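Local structure of fucolectin-related protein (Streptococcus pneumoniae, 2J22) at residues K19-S24 and S58-D63; N88-I93 and S129-G134. The protein probably binds fucose-containing glycans such as blood group antigens, as a calcium-containing carbohydrate-binding module of a pneumococcal virulence factor. One frame throughout, in Å; residues are numbered along the deposited sequence.

Contact 1. Residues K19-S24 and S58-D63; sequences KETRQS and SWWEID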
ATOM      1  N   LYS A  19      -1.452   9.378  -7.722  1.00 33.16           N
ATOM      2  CA  LYS A  19      -1.666   8.332  -8.733  1.00 31.65           C
ATOM      3  C   LYS A  19      -3.037   7.738  -8.530  1.00 31.65           C
ATOM      4  O   LYS A  19      -3.655   7.934  -7.475  1.00 31.96           O
ATOM      5  CB  LYS A  19      -0.620   7.231  -8.621  1.00 31.99           C
ATOM      6  CG  LYS A  19       0.762   7.689  -9.048  1.00 30.43           C
ATOM      7  CD  LYS A  19       0.770   7.989 -10.538  1.00 30.77           C
ATOM      8  CE  LYS A  19       2.192   8.317 -11.032  1.00 34.69           C
ATOM      9  NZ  LYS A  19       2.666   9.661 -10.559  1.00 33.12           N
ATOM     10  N   GLU A  20      -3.538   7.034  -9.528  1.00 30.64           N
ATOM     11  CA  GLU A  20      -4.851   6.413  -9.394  1.00 31.33           C
ATOM     12  C   GLU A  20      -4.753   5.213  -8.470  1.00 28.43           C
ATOM     13  O   GLU A  20      -3.874   4.340  -8.670  1.00 28.85           O
ATOM     14  CB  GLU A  20      -5.376   5.965 -10.764  1.00 32.93           C
ATOM     15  CG  GLU A  20      -6.054   7.098 -11.536  1.00 38.51           C
ATOM     16  CD  GLU A  20      -6.162   6.779 -13.027  1.00 48.04           C
ATOM     17  OE1 GLU A  20      -5.117   6.380 -13.628  1.00 53.53           O
ATOM     18  OE2 GLU A  20      -7.286   6.914 -13.601  1.00 51.22           O
ATOM     19  N   THR A  21      -5.618   5.190  -7.459  1.00 26.11           N
ATOM     20  CA  THR A  21      -5.704   4.044  -6.556  1.00 25.66           C
ATOM     21  C   THR A  21      -7.060   3.340  -6.589  1.00 26.39           C
ATOM     22  O   THR A  21      -8.126   3.926  -7.022  1.00 25.98           O
ATOM     23  CB  THR A  21      -5.304   4.441  -5.114  1.00 25.31           C
ATOM     24  OG1 THR A  21      -6.188   5.463  -4.641  1.00 26.68           O
ATOM     25  CG2 THR A  21      -3.932   5.082  -5.097  1.00 24.02           C
ATOM     26  N   ARG A  22      -7.066   2.088  -6.140  1.00 24.58           N
ATOM     27  CA  ARG A  22      -8.334   1.438  -5.894  1.00 26.31           C
ATOM     28  C   ARG A  22      -8.178   0.337  -4.819  1.00 25.51           C
ATOM     29  O   ARG A  22      -7.059  -0.036  -4.466  1.00 25.50           O
ATOM     30  CB  ARG A  22      -8.926   0.878  -7.211  1.00 26.27           C
ATOM     31  CG  ARG A  22      -8.208  -0.320  -7.713  1.00 29.95           C
ATOM     32  CD  ARG A  22      -8.525  -0.688  -9.148  1.00 31.98           C
ATOM     33  NE  ARG A  22      -7.727  -1.866  -9.510  1.00 35.74           N
ATOM     34  CZ  ARG A  22      -8.278  -3.033  -9.788  1.00 33.70           C
ATOM     35  NH1 ARG A  22      -9.603  -3.150  -9.757  1.00 36.22           N
ATOM     36  NH2 ARG A  22      -7.530  -4.071 -10.099  1.00 32.13           N
ATOM     37  N   GLN A  23      -9.288  -0.204  -4.336  1.00 24.91           N
ATOM     38  CA  GLN A  23      -9.176  -1.239  -3.307  1.00 24.54           C
ATOM     39  C   GLN A  23     -10.404  -2.127  -3.346  1.00 25.03           C
ATOM     40  O   GLN A  23     -11.373  -1.819  -4.037  1.00 26.24           O
ATOM     41  CB  GLN A  23      -8.920  -0.602  -1.900  1.00 23.30           C
ATOM     42  CG  GLN A  23     -10.005   0.376  -1.357  1.00 22.63           C
ATOM     43  CD  GLN A  23      -9.580   1.190  -0.098  1.00 19.78           C
ATOM     44  OE1 GLN A  23      -8.406   1.123   0.375  1.00 20.03           O
ATOM     45  NE2 GLN A  23     -10.514   1.876   0.477  1.00 19.52           N
ATOM     46  N   SER A  24     -10.349  -3.228  -2.629  1.00 26.27           N
ATOM     47  CA  SER A  24     -11.352  -4.270  -2.646  1.00 26.40           C
ATOM     48  C   SER A  24     -12.715  -3.713  -2.225  1.00 27.07           C
ATOM     49  O   SER A  24     -13.729  -4.089  -2.821  1.00 27.62           O
ATOM     50  CB  SER A  24     -10.908  -5.411  -1.746  1.00 27.14           C
ATOM     51  OG  SER A  24     -10.714  -4.904  -0.425  1.00 25.70           O
ATOM     52  N   SER A  58      -9.074  -8.650   1.739  1.00 22.77           N
ATOM     53  CA  SER A  58      -8.861  -7.222   1.553  1.00 21.49           C
ATOM     54  C   SER A  58      -7.556  -6.903   0.825  1.00 20.66           C
ATOM     55  O   SER A  58      -6.507  -7.480   1.120  1.00 21.93           O
ATOM     56  CB  SER A  58      -8.887  -6.469   2.901  1.00 19.81           C
ATOM     57  OG  SER A  58     -10.038  -6.827   3.663  1.00 18.93           O
ATOM     58  N   TRP A  59      -7.610  -5.944  -0.113  1.00 20.72           N
ATOM     59  CA  TRP A  59      -6.417  -5.541  -0.816  1.00 19.02           C
ATOM     60  C   TRP A  59      -6.556  -4.061  -1.237  1.00 19.16           C
ATOM     61  O   TRP A  59      -7.629  -3.495  -1.213  1.00 19.65           O
ATOM     62  CB  TRP A  59      -6.138  -6.483  -2.030  1.00 18.47           C
ATOM     63  CG  TRP A  59      -7.332  -6.562  -3.004  1.00 21.67           C
ATOM     64  CD1 TRP A  59      -8.255  -7.549  -3.074  1.00 23.92           C
ATOM     65  CD2 TRP A  59      -7.678  -5.619  -4.024  1.00 22.74           C
ATOM     66  NE1 TRP A  59      -9.183  -7.274  -4.057  1.00 21.07           N
ATOM     67  CE2 TRP A  59      -8.851  -6.088  -4.654  1.00 24.84           C
ATOM     68  CE3 TRP A  59      -7.116  -4.401  -4.469  1.00 26.27           C
ATOM     69  CZ2 TRP A  59      -9.496  -5.376  -5.684  1.00 23.49           C
ATOM     70  CZ3 TRP A  59      -7.739  -3.689  -5.489  1.00 25.85           C
ATOM     71  CH2 TRP A  59      -8.925  -4.196  -6.106  1.00 27.65           C
ATOM     72  N   TRP A  60      -5.439  -3.487  -1.634  1.00 18.72           N
ATOM     73  CA  TRP A  60      -5.341  -2.120  -2.129  1.00 19.14           C
ATOM     74  C   TRP A  60      -4.295  -2.064  -3.245  1.00 19.67           C
ATOM     75  O   TRP A  60      -3.288  -2.796  -3.240  1.00 18.33           O
ATOM     76  CB  TRP A  60      -4.988  -1.174  -0.955  1.00 17.59           C
ATOM     77  CG  TRP A  60      -4.597   0.237  -1.304  1.00 15.47           C
ATOM     78  CD1 TRP A  60      -5.317   1.353  -1.031  1.00 14.45           C
ATOM     79  CD2 TRP A  60      -3.339   0.679  -1.805  1.00 16.08           C
ATOM     80  NE1 TRP A  60      -4.600   2.462  -1.384  1.00 19.70           N
ATOM     81  CE2 TRP A  60      -3.376   2.079  -1.836  1.00 15.72           C
ATOM     82  CE3 TRP A  60      -2.145   0.023  -2.191  1.00 14.81           C
ATOM     83  CZ2 TRP A  60      -2.331   2.860  -2.344  1.00 18.19           C
ATOM     84  CZ3 TRP A  60      -1.071   0.790  -2.655  1.00 17.75           C
ATOM     85  CH2 TRP A  60      -1.182   2.202  -2.745  1.00 19.86           C
ATOM     86  N   GLU A  61      -4.526  -1.199  -4.223  1.00 21.57           N
ATOM     87  CA  GLU A  61      -3.661  -1.150  -5.396  1.00 22.53           C
ATOM     88  C   GLU A  61      -3.422   0.260  -5.888  1.00 22.74           C
ATOM     89  O   GLU A  61      -4.327   1.124  -5.801  1.00 24.53           O
ATOM     90  CB  GLU A  61      -4.356  -1.872  -6.542  1.00 22.86           C
ATOM     91  CG  GLU A  61      -3.447  -2.332  -7.640  1.00 25.56           C
ATOM     92  CD  GLU A  61      -4.210  -3.274  -8.500  1.00 31.15           C
ATOM     93  OE1 GLU A  61      -5.022  -2.781  -9.330  1.00 31.28           O
ATOM     94  OE2 GLU A  61      -4.048  -4.473  -8.277  1.00 28.59           O
ATOM     95  N   ILE A  62      -2.231   0.470  -6.457  1.00 22.69           N
ATOM     96  CA  ILE A  62      -1.837   1.757  -7.044  1.00 24.09           C
ATOM     97  C   ILE A  62      -1.335   1.505  -8.471  1.00 24.69           C
ATOM     98  O   ILE A  62      -0.592   0.548  -8.717  1.00 23.26           O
ATOM     99  CB  ILE A  62      -0.776   2.470  -6.203  1.00 23.18           C
ATOM    100  CG1 ILE A  62      -0.474   3.857  -6.804  1.00 22.23           C
ATOM    101  CG2 ILE A  62       0.499   1.572  -6.053  1.00 25.65           C
ATOM    102  CD1 ILE A  62       0.462   4.704  -5.999  1.00 21.13           C
ATOM    103  N   ASP A  63      -1.822   2.350  -9.401  1.00 26.78           N
ATOM    104  CA  ASP A  63      -1.456   2.315 -10.830  1.00 28.56           C
ATOM    105  C   ASP A  63      -0.529   3.505 -11.044  1.00 28.66           C
ATOM    106  O   ASP A  63      -0.943   4.651 -10.869  1.00 28.97           O
ATOM    107  CB  ASP A  63      -2.704   2.406 -11.732  1.00 28.40           C
ATOM    108  CG  ASP A  63      -2.388   2.210 -13.270  1.00 32.53           C
ATOM    109  OD1 ASP A  63      -1.236   2.167 -13.705  1.00 30.94           O
ATOM    110  OD2 ASP A  63      -3.280   2.038 -14.103  1.00 34.34           O
TER
HETATM  111  O   HOH W   1      -2.273   6.621 -11.973  1.00 28.72           O
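Arg-22 and Glu-61 face each other as an antiparallel hydrogen-bonded pair, and their side chains rise side by side from the same face of the sheet. Strand pairing sets the spacing: Arg-22 N donates to Glu-61 O at 2.9 Å, and Glu-61 N returns a bond to Arg-22 O at 2.8 Å. From CB, the arginine chain first turns CG between the backbone N and the carbonyl carbon (chi1 73°), where CG comes up to CZ3 of Trp-59. CD then skirts Glu-61 OE1. NE and NH2 both donate to that one oxygen, NE at 2.9 Å and from above the carboxylate plane, NH2 on its syn side; both approach from the same face of the carboxylate. OE1 lies beside the guanidinium, almost coplanar with it, while CH2 of Trp-59 stands 3.8 Å above the guanidinium plane, over its centre, with ring and guanidinium planes inclined by 60°. The guanidinium thus has a ring atom of Trp-59 over one face, and NH1 touches that same CH2. The other end of the indole receives Ser-24, whose CB sits over the five-membered ring, 3.5 Å from its centroid, in a CH-pi contact; its OG accepts a long bond from Trp-59 N at 3.3 Å and is also bonded to Asp-55. On the other face of the sheet, Gln-23 OE1 meets the edge of the Trp-60 ring, 3.4 Å from CD1, and Thr-21 CG2 touches CZ2; Gln-23 NE2 donates to Gly-30 O and Trp-60 NE1 to Ser-32 O. The carboxylate of Glu-61 has a second partner, Arg-127, through OE2. Strand 20-23 forms one border of the five-stranded antiparallel sheet; strand 59-64 lies between it and strand 125-130, and Trp-60 reaches inward to Leu-139 and Val-142 of strand 139-146.

Contact 2. Residues N88-I93 and S129-G134; sequences NFDIII and SLRSAG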
ATOM      1  N   ASN A  88       0.908 -10.497   8.030  1.00 24.94           N
ATOM      2  CA  ASN A  88       0.672 -11.673   7.161  1.00 25.29           C
ATOM      3  C   ASN A  88       0.142 -11.240   5.825  1.00 25.76           C
ATOM      4  O   ASN A  88      -0.992 -11.603   5.449  1.00 25.31           O
ATOM      5  CB  ASN A  88      -0.306 -12.663   7.842  1.00 27.18           C
ATOM      6  CG  ASN A  88      -0.570 -13.935   7.001  1.00 29.30           C
ATOM      7  OD1 ASN A  88       0.226 -14.299   6.112  1.00 34.86           O
ATOM      8  ND2 ASN A  88      -1.697 -14.602   7.267  1.00 29.20           N
ATOM      9  N   PHE A  89       0.944 -10.446   5.104  1.00 26.11           N
ATOM     10  CA  PHE A  89       0.461  -9.877   3.858  1.00 25.58           C
ATOM     11  C   PHE A  89       1.417 -10.015   2.708  1.00 26.55           C
ATOM     12  O   PHE A  89       2.577 -10.265   2.889  1.00 27.61           O
ATOM     13  CB  PHE A  89      -0.069  -8.405   4.024  1.00 24.55           C
ATOM     14  CG  PHE A  89       0.985  -7.393   4.348  1.00 25.15           C
ATOM     15  CD1 PHE A  89       1.635  -6.688   3.330  1.00 24.35           C
ATOM     16  CD2 PHE A  89       1.329  -7.122   5.689  1.00 23.66           C
ATOM     17  CE1 PHE A  89       2.665  -5.688   3.626  1.00 24.05           C
ATOM     18  CE2 PHE A  89       2.276  -6.182   6.000  1.00 25.94           C
ATOM     19  CZ  PHE A  89       2.959  -5.436   4.995  1.00 26.65           C
ATOM     20  N   ASP A  90       0.914  -9.835   1.482  1.00 26.98           N
ATOM     21  CA  ASP A  90       1.796  -9.819   0.347  1.00 26.04           C
ATOM     22  C   ASP A  90       1.827  -8.456  -0.318  1.00 26.42           C
ATOM     23  O   ASP A  90       0.779  -7.758  -0.414  1.00 25.14           O
ATOM     24  CB  ASP A  90       1.314 -10.832  -0.687  1.00 27.58           C
ATOM     25  CG  ASP A  90       1.525 -12.243  -0.251  1.00 28.09           C
ATOM     26  OD1 ASP A  90       2.594 -12.570   0.375  1.00 27.00           O
ATOM     27  OD2 ASP A  90       0.668 -13.089  -0.504  1.00 31.21           O
ATOM     28  N   ILE A  91       3.021  -8.105  -0.778  1.00 24.32           N
ATOM     29  CA  ILE A  91       3.254  -6.974  -1.686  1.00 25.33           C
ATOM     30  C   ILE A  91       3.530  -7.618  -3.037  1.00 25.87           C
ATOM     31  O   ILE A  91       4.448  -8.446  -3.137  1.00 25.78           O
ATOM     32  CB  ILE A  91       4.497  -6.159  -1.219  1.00 25.46           C
ATOM     33  CG1 ILE A  91       4.292  -5.635   0.204  1.00 25.40           C
ATOM     34  CG2 ILE A  91       4.885  -5.066  -2.258  1.00 20.81           C
ATOM     35  CD1 ILE A  91       5.483  -4.941   0.818  1.00 25.60           C
ATOM     36  N   ILE A  92       2.757  -7.228  -4.062  1.00 23.81           N
ATOM     37  CA  ILE A  92       2.874  -7.789  -5.385  1.00 25.51           C
ATOM     38  C   ILE A  92       3.063  -6.661  -6.376  1.00 25.63           C
ATOM     39  O   ILE A  92       2.253  -5.737  -6.409  1.00 27.55           O
ATOM     40  CB  ILE A  92       1.582  -8.585  -5.807  1.00 24.60           C
ATOM     41  CG1 ILE A  92       1.004  -9.420  -4.648  1.00 22.91           C
ATOM     42  CG2 ILE A  92       1.951  -9.522  -6.941  1.00 25.65           C
ATOM     43  CD1 ILE A  92      -0.466  -9.814  -4.787  1.00 28.85           C
ATOM     44  N   ILE A  93       4.094  -6.749  -7.201  1.00 25.02           N
ATOM     45  CA  ILE A  93       4.359  -5.716  -8.248  1.00 25.73           C
ATOM     46  C   ILE A  93       4.147  -6.328  -9.606  1.00 25.13           C
ATOM     47  O   ILE A  93       4.583  -7.438  -9.863  1.00 24.89           O
ATOM     48  CB  ILE A  93       5.790  -5.100  -8.061  1.00 27.10           C
ATOM     49  CG1 ILE A  93       5.981  -4.695  -6.564  1.00 27.64           C
ATOM     50  CG2 ILE A  93       6.063  -3.942  -9.098  1.00 24.33           C
ATOM     51  CD1 ILE A  93       7.010  -3.608  -6.267  1.00 28.09           C
ATOM     52  N   SER A 129      -2.035  -7.059  -0.353  1.00 21.10           N
ATOM     53  CA  SER A 129      -3.185  -7.960  -0.180  1.00 22.64           C
ATOM     54  C   SER A 129      -2.971  -8.791   1.062  1.00 23.96           C
ATOM     55  O   SER A 129      -1.939  -9.532   1.153  1.00 22.88           O
ATOM     56  CB  SER A 129      -3.337  -8.905  -1.416  1.00 25.15           C
ATOM     57  OG  SER A 129      -4.577  -9.645  -1.429  1.00 25.00           O
ATOM     58  N   LEU A 130      -3.957  -8.758   1.978  1.00 23.72           N
ATOM     59  CA  LEU A 130      -3.845  -9.496   3.253  1.00 24.01           C
ATOM     60  C   LEU A 130      -4.056 -11.013   2.987  1.00 24.88           C
ATOM     61  O   LEU A 130      -4.852 -11.362   2.113  1.00 23.23           O
ATOM     62  CB  LEU A 130      -4.919  -8.967   4.216  1.00 24.53           C
ATOM     63  CG  LEU A 130      -4.823  -7.479   4.619  1.00 24.49           C
ATOM     64  CD1 LEU A 130      -5.921  -7.089   5.667  1.00 20.69           C
ATOM     65  CD2 LEU A 130      -3.474  -7.099   5.196  1.00 16.75           C
ATOM     66  N   ARG A 131      -3.308 -11.891   3.669  1.00 25.40           N
ATOM     67  CA  ARG A 131      -3.496 -13.333   3.484  1.00 28.19           C
ATOM     68  C   ARG A 131      -4.507 -13.987   4.460  1.00 27.58           C
ATOM     69  O   ARG A 131      -4.982 -15.090   4.211  1.00 28.34           O
ATOM     70  CB  ARG A 131      -2.156 -14.092   3.500  1.00 28.49           C
ATOM     71  CG  ARG A 131      -1.353 -13.923   2.226  1.00 31.10           C
ATOM     72  CD  ARG A 131      -2.047 -14.411   0.913  1.00 40.69           C
ATOM     73  NE  ARG A 131      -1.866 -15.848   0.619  1.00 42.55           N
ATOM     74  CZ  ARG A 131      -0.684 -16.418   0.330  1.00 47.80           C
ATOM     75  NH1 ARG A 131       0.428 -15.676   0.286  1.00 45.63           N
ATOM     76  NH2 ARG A 131      -0.609 -17.731   0.085  1.00 47.42           N
ATOM     77  N   SER A 132      -4.854 -13.285   5.546  1.00 28.01           N
ATOM     78  CA  SER A 132      -6.000 -13.644   6.395  1.00 26.97           C
ATOM     79  C   SER A 132      -7.279 -13.004   5.939  1.00 27.99           C
ATOM     80  O   SER A 132      -7.422 -11.754   5.996  1.00 27.87           O
ATOM     81  CB  SER A 132      -5.740 -13.293   7.881  1.00 28.83           C
ATOM     82  OG  SER A 132      -4.416 -13.686   8.256  1.00 29.41           O
ATOM     83  N   ALA A 133      -8.195 -13.851   5.431  1.00 25.24           N
ATOM     84  CA  ALA A 133      -9.524 -13.404   5.034  1.00 26.26           C
ATOM     85  C   ALA A 133     -10.291 -12.829   6.252  1.00 25.22           C
ATOM     86  O   ALA A 133     -10.148 -13.312   7.396  1.00 26.74           O
ATOM     87  CB  ALA A 133     -10.334 -14.586   4.448  1.00 24.25           C
ATOM     88  N   GLY A 134     -11.097 -11.819   5.978  1.00 24.96           N
ATOM     89  CA  GLY A 134     -12.030 -11.273   6.968  1.00 24.83           C
ATOM     90  C   GLY A 134     -11.472 -10.050   7.643  1.00 24.16           C
ATOM     91  O   GLY A 134     -12.151  -9.466   8.494  1.00 24.86           O
TER
HETATM   92  O   HOH W   2      -3.621 -10.837   6.954  1.00 25.90           O
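Phe-89 and Leu-130 form a non-hydrogen-bonded pair and Asp-90 and Ser-129 the adjoining hydrogen-bonded pair, an antiparallel junction in which Asp-90 N donates to Ser-129 O almost straight and Ser-129 N donates to Asp-90 O. The junction lies in a sheet of the beta-sandwich expected of a galactose-binding-like domain; on the other side of strand 89-94, Asn-88 and Phe-89 both face Ile-106 of strand 100-108, a G1 beta bulge. Beyond the paired residues, Arg-131 N still donates to Asn-88 O at 2.9 Å, although the strand ends at Leu-130. On the inner face, CB of Phe-89 packs on CD2 of Leu-130 at 3.8 Å, and the phenyl ring turns away toward Ile-106 and Leu-109. On the opposite face the contact is carried by polar groups. Arg-131 crosses Asp-90 at a slant: the bend at chi2 (-60°) puts CD 3.3 Å from Asp-90 OD2, and a second bend at chi3 redirects NE. NH1 then closes a salt bridge to the syn lone pair of OD2 (2.7 Å), the two planes 42° apart; OD1 of the same carboxylate bonds to His-105, which leaves both oxygens engaged. Asn-88 crosses Arg-131 at about a right angle, its OD1 3.5 Å from the arginine CB. Past it, ND2 of Asn-88 donates to Ser-132 OG at 3.0 Å, with the hydroxyl oxygen 23° out of the amide plane.

In the fold
As a worked example of how one sheet is assembled from separate pairings, contact 1 and contact 2 lie in the same five-stranded antiparallel sheet, their centres about 13 Å apart. In chain order they come in series, with contact 1 complete before contact 2 begins. Across the sheet, strands run 20-23, 59-64, 125-130, 89-94 and 100-108, so contact 1 joins the first two and contact 2 the third and fourth. The seam between them is shared: Ser-58 O and Leu-130 N lie 3.0 Å apart, a probable hydrogen bond. Late strand 125-130 is thereby inserted between earlier ones, tying distant parts of the carbohydrate-binding module into a single layer.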